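Long-range contact in PurR transcriptional regulator (Vibrio parahaemolyticus, PDB 3D8U), which probably binds cis-regulatory DNA as a transcription factor of the LacI/PurR family, of which this chain holds the periplasmic binding protein-like part: residues A61-H75 against T83-Y97. Numbering follows the deposited sequence.
Sequences AGVVLFGSEHSQRTH and TPVLEIAELSSKASY
Ile88 sets its CG1 over the centre of one face of the Phe66 ring, and this pairing shows in small how neighbouring parallel strands mesh. The methylene stands 3.7 Å from the ring centroid, only 8° off the normal, a CH-pi contact. CG1 is put there by a chi1 of -44°, anti to the carbonyl carbon. CD1 goes on to meet Val64 CG2, 3.9 Å away, so one isoleucine fills the hollow between two side chains of strand 63-66. The backbones pair in regular parallel fashion, with five hydrogen bonds from Val63 N and Pro84 O to Gly67 N and Ile88 O.

On the other face Val63 and Val85 stand side by side, their CG1 methyls 3.8 Å apart. The Tyr97 ring has Val85 CG2 over one face and Lys94 CB over the opposite one. Glu87 extends toward the loop after Gly67: its OE2 meets the edge of the His70 ring, 3.3 Å from CD2, with the ring and carboxylate planes 24° apart, and accepts a hydrogen bond from Ser93 OG. His70 ND1 is hydrogen-bonded to Glu48.

The two strands and helix 72-80 form a beta-alpha-beta unit of the N-terminal parallel sheet, characteristic of the periplasmic binding protein-like fold. Strands 6-10 and 98-100 flank the pair; helix 236-251 covers Leu86 and Ile88, Phe21 meets Phe66 edge-to-face, and helix 45-56 packs against Ser71 and Thr74.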
loop_
_atom_site.group_PDB
_atom_site.type_symbol
_atom_site.label_atom_id
_atom_site.label_comp_id
_atom_site.label_asym_id
_atom_site.label_seq_id
_atom_site.Cartn_x
_atom_site.Cartn_y
_atom_site.Cartn_z
ATOM N N ALA B 61 21.221 16.929 12.598
ATOM C CA ALA B 61 21.316 16.408 11.227
ATOM C C ALA B 61 20.475 17.218 10.239
ATOM O O ALA B 61 20.431 18.449 10.322
ATOM C CB ALA B 61 20.989 14.918 11.172
ATOM N N GLY B 62 19.831 16.527 9.299
ATOM C CA GLY B 62 18.905 17.154 8.366
ATOM C C GLY B 62 17.561 16.459 8.399
ATOM O O GLY B 62 17.427 15.382 8.977
ATOM N N VAL B 63 16.565 17.072 7.773
ATOM C CA VAL B 63 15.222 16.509 7.712
ATOM C C VAL B 63 14.707 16.509 6.271
ATOM O O VAL B 63 15.018 17.415 5.496
ATOM C CB VAL B 63 14.253 17.264 8.667
ATOM C CG1 VAL B 63 14.403 18.777 8.525
ATOM C CG2 VAL B 63 12.802 16.825 8.470
ATOM N N VAL B 64 13.925 15.493 5.914
ATOM C CA VAL B 64 13.425 15.362 4.542
ATOM C C VAL B 64 11.905 15.251 4.509
ATOM O O VAL B 64 11.317 14.478 5.263
ATOM C CB VAL B 64 14.135 14.209 3.770
ATOM C CG1 VAL B 64 14.409 13.045 4.684
ATOM C CG2 VAL B 64 13.335 13.761 2.567
ATOM N N LEU B 65 11.289 16.047 3.633
ATOM C CA LEU B 65 9.838 16.233 3.612
ATOM C C LEU B 65 9.207 16.067 2.235
ATOM O O LEU B 65 9.782 16.465 1.220
ATOM C CB LEU B 65 9.476 17.623 4.131
ATOM C CG LEU B 65 9.875 18.017 5.548
ATOM C CD1 LEU B 65 9.228 19.345 5.871
ATOM C CD2 LEU B 65 9.465 16.961 6.561
ATOM N N PHE B 66 8.006 15.504 2.223
ATOM C CA PHE B 66 7.238 15.357 1.004
ATOM C C PHE B 66 6.379 16.587 0.768
ATOM O O PHE B 66 5.942 17.235 1.721
ATOM C CB PHE B 66 6.371 14.113 1.106
ATOM C CG PHE B 66 7.136 12.848 0.940
ATOM C CD1 PHE B 66 6.960 12.063 -0.191
ATOM C CD2 PHE B 66 8.055 12.447 1.899
ATOM C CE1 PHE B 66 7.678 10.876 -0.369
ATOM C CE2 PHE B 66 8.790 11.270 1.730
ATOM C CZ PHE B 66 8.596 10.481 0.590
ATOM N N GLY B 67 6.153 16.912 -0.504
ATOM C CA GLY B 67 5.300 18.040 -0.890
ATOM C C GLY B 67 5.945 19.399 -0.692
ATOM O O GLY B 67 6.861 19.562 0.113
ATOM N N SER B 68 5.464 20.385 -1.436
ATOM C CA SER B 68 5.993 21.733 -1.336
ATOM C C SER B 68 5.184 22.571 -0.359
ATOM O O SER B 68 5.726 23.485 0.261
ATOM C CB SER B 68 6.013 22.401 -2.706
ATOM O OG SER B 68 6.163 23.807 -2.573
ATOM N N GLU B 69 3.890 22.272 -0.237
ATOM C CA GLU B 69 2.995 23.020 0.649
ATOM C C GLU B 69 3.321 22.702 2.101
ATOM O O GLU B 69 3.349 21.529 2.478
ATOM C CB GLU B 69 1.530 22.695 0.347
ATOM N N HIS B 70 3.597 23.741 2.897
ATOM C CA HIS B 70 3.977 23.592 4.319
ATOM C C HIS B 70 3.449 24.709 5.222
ATOM O O HIS B 70 2.477 25.382 4.880
ATOM C CB HIS B 70 5.497 23.433 4.478
ATOM C CG HIS B 70 6.054 22.264 3.731
ATOM N ND1 HIS B 70 5.805 20.959 4.100
ATOM C CD2 HIS B 70 6.820 22.201 2.617
ATOM C CE1 HIS B 70 6.404 20.143 3.251
ATOM N NE2 HIS B 70 7.024 20.873 2.340
ATOM N N SER B 71 4.096 24.906 6.369
ATOM C CA SER B 71 3.530 25.731 7.435
ATOM C C SER B 71 4.476 26.839 7.881
ATOM O O SER B 71 5.685 26.622 7.982
ATOM C CB SER B 71 3.216 24.848 8.640
ATOM O OG SER B 71 3.437 23.475 8.348
ATOM N N GLN B 72 3.923 28.016 8.173
ATOM C CA GLN B 72 4.714 29.124 8.712
ATOM C C GLN B 72 5.699 28.617 9.764
ATOM O O GLN B 72 6.904 28.812 9.634
ATOM C CB GLN B 72 3.809 30.210 9.302
ATOM N N ARG B 73 5.184 27.932 10.780
ATOM C CA ARG B 73 6.024 27.414 11.854
ATOM C C ARG B 73 7.055 26.389 11.385
ATOM O O ARG B 73 8.159 26.349 11.925
ATOM C CB ARG B 73 5.183 26.855 13.004
ATOM N N THR B 74 6.714 25.563 10.395
ATOM C CA THR B 74 7.722 24.663 9.832
ATOM C C THR B 74 8.752 25.506 9.105
ATOM O O THR B 74 9.942 25.444 9.407
ATOM C CB THR B 74 7.159 23.545 8.882
ATOM O OG1 THR B 74 6.274 24.108 7.903
ATOM C CG2 THR B 74 6.442 22.447 9.668
ATOM N N HIS B 75 8.277 26.325 8.172
ATOM C CA HIS B 75 9.143 27.195 7.400
ATOM C C HIS B 75 10.062 27.990 8.320
ATOM O O HIS B 75 11.211 28.255 7.966
ATOM C CB HIS B 75 8.324 28.140 6.521
ATOM C CG HIS B 75 7.683 27.474 5.344
ATOM N ND1 HIS B 75 8.411 26.904 4.322
ATOM C CD2 HIS B 75 6.379 27.310 5.014
ATOM C CE1 HIS B 75 7.584 26.404 3.421
ATOM N NE2 HIS B 75 6.344 26.639 3.816
ATOM N N THR B 83 19.581 23.820 9.631
ATOM C CA THR B 83 19.766 22.437 9.193
ATOM C C THR B 83 19.171 22.239 7.800
ATOM O O THR B 83 18.229 22.945 7.429
ATOM C CB THR B 83 19.106 21.439 10.160
ATOM O OG1 THR B 83 17.734 21.799 10.353
ATOM C CG2 THR B 83 19.834 21.425 11.504
ATOM N N PRO B 84 19.714 21.274 7.030
ATOM C CA PRO B 84 19.344 21.056 5.622
ATOM C C PRO B 84 18.015 20.311 5.417
ATOM O O PRO B 84 17.653 19.454 6.227
ATOM C CB PRO B 84 20.514 20.219 5.073
ATOM C CG PRO B 84 21.522 20.090 6.223
ATOM C CD PRO B 84 20.743 20.313 7.466
ATOM N N VAL B 85 17.321 20.642 4.323
ATOM C CA VAL B 85 15.983 20.110 4.006
ATOM C C VAL B 85 15.873 19.563 2.579
ATOM O O VAL B 85 16.324 20.206 1.617
ATOM C CB VAL B 85 14.858 21.183 4.191
ATOM C CG1 VAL B 85 14.279 21.153 5.597
ATOM C CG2 VAL B 85 15.366 22.578 3.844
ATOM N N LEU B 86 15.253 18.388 2.449
ATOM C CA LEU B 86 14.965 17.797 1.131
ATOM C C LEU B 86 13.462 17.568 0.883
ATOM O O LEU B 86 12.844 16.660 1.448
ATOM C CB LEU B 86 15.739 16.483 0.930
ATOM C CG LEU B 86 16.112 15.990 -0.482
ATOM C CD1 LEU B 86 16.562 14.542 -0.424
ATOM C CD2 LEU B 86 14.992 16.118 -1.481
ATOM N N GLU B 87 12.876 18.392 0.022
ATOM C CA GLU B 87 11.503 18.171 -0.394
ATOM C C GLU B 87 11.463 17.090 -1.463
ATOM O O GLU B 87 12.202 17.148 -2.439
ATOM C CB GLU B 87 10.878 19.480 -0.882
ATOM C CG GLU B 87 10.319 20.334 0.267
ATOM C CD GLU B 87 10.206 21.826 -0.057
ATOM O OE1 GLU B 87 11.079 22.362 -0.784
ATOM O OE2 GLU B 87 9.253 22.467 0.446
ATOM N N ILE B 88 10.642 16.070 -1.255
ATOM C CA ILE B 88 10.317 15.167 -2.347
ATOM C C ILE B 88 9.146 15.846 -3.025
ATOM O O ILE B 88 7.989 15.672 -2.632
ATOM C CB ILE B 88 9.939 13.740 -1.902
ATOM C CG1 ILE B 88 10.888 13.214 -0.808
ATOM C CG2 ILE B 88 9.883 12.806 -3.102
ATOM C CD1 ILE B 88 12.403 13.215 -1.152
ATOM N N ALA B 89 9.482 16.660 -4.019
ATOM C CA ALA B 89 8.551 17.564 -4.647
ATOM C C ALA B 89 9.139 18.057 -5.976
ATOM O O ALA B 89 10.357 17.975 -6.178
ATOM C CB ALA B 89 8.239 18.736 -3.711
ATOM N N GLU B 90 8.265 18.554 -6.861
ATOM C CA GLU B 90 8.634 18.958 -8.223
ATOM C C GLU B 90 9.297 20.310 -8.196
ATOM O O GLU B 90 10.393 20.489 -8.715
ATOM C CB GLU B 90 7.393 19.017 -9.125
ATOM C CG GLU B 90 6.617 17.694 -9.188
ATOM C CD GLU B 90 5.282 17.785 -9.919
ATOM O OE1 GLU B 90 4.291 18.241 -9.300
ATOM O OE2 GLU B 90 5.225 17.370 -11.097
ATOM N N LEU B 91 8.597 21.261 -7.593
ATOM C CA LEU B 91 9.128 22.576 -7.303
ATOM C C LEU B 91 9.386 22.620 -5.799
ATOM O O LEU B 91 8.784 21.843 -5.044
ATOM C CB LEU B 91 8.137 23.661 -7.753
ATOM C CG LEU B 91 6.895 24.069 -6.935
ATOM C CD1 LEU B 91 6.049 25.081 -7.738
ATOM C CD2 LEU B 91 6.026 22.888 -6.463
ATOM N N SER B 92 10.281 23.504 -5.366
ATOM C CA SER B 92 10.656 23.573 -3.954
ATOM C C SER B 92 10.423 24.948 -3.324
ATOM O O SER B 92 10.929 25.961 -3.813
ATOM C CB SER B 92 12.111 23.151 -3.773
ATOM O OG SER B 92 12.981 24.142 -4.280
ATOM N N SER B 93 9.662 24.968 -2.232
ATOM C CA SER B 93 9.414 26.189 -1.468
ATOM C C SER B 93 10.722 26.702 -0.873
ATOM O O SER B 93 11.743 26.019 -0.954
ATOM C CB SER B 93 8.387 25.926 -0.363
ATOM O OG SER B 93 8.814 24.897 0.517
ATOM N N LYS B 94 10.688 27.897 -0.283
ATOM C CA LYS B 94 11.877 28.543 0.300
ATOM C C LYS B 94 13.183 28.195 -0.439
ATOM O O LYS B 94 13.817 27.169 -0.175
ATOM C CB LYS B 94 11.979 28.250 1.802
ATOM N N ALA B 95 13.565 29.086 -1.355
ATOM C CA ALA B 95 14.638 28.885 -2.350
ATOM C C ALA B 95 15.759 27.896 -2.009
ATOM O O ALA B 95 16.079 27.011 -2.810
ATOM C CB ALA B 95 15.228 30.243 -2.780
ATOM N N SER B 96 16.341 28.052 -0.821
ATOM C CA SER B 96 17.495 27.260 -0.400
ATOM C C SER B 96 17.098 25.906 0.218
ATOM O O SER B 96 17.630 25.497 1.256
ATOM C CB SER B 96 18.365 28.079 0.558
ATOM O OG SER B 96 19.743 27.932 0.257
ATOM N N TYR B 97 16.159 25.224 -0.436
ATOM C CA TYR B 97 15.759 23.865 -0.078
ATOM C C TYR B 97 16.295 22.911 -1.145
ATOM O O TYR B 97 16.114 23.158 -2.344
ATOM C CB TYR B 97 14.231 23.763 -0.024
ATOM C CG TYR B 97 13.560 24.245 1.256
ATOM C CD1 TYR B 97 14.170 25.173 2.101
ATOM C CD2 TYR B 97 12.284 23.791 1.595
ATOM C CE1 TYR B 97 13.537 25.610 3.272
ATOM C CE2 TYR B 97 11.640 24.225 2.754
ATOM C CZ TYR B 97 12.268 25.129 3.590
ATOM O OH TYR B 97 11.630 25.554 4.740
#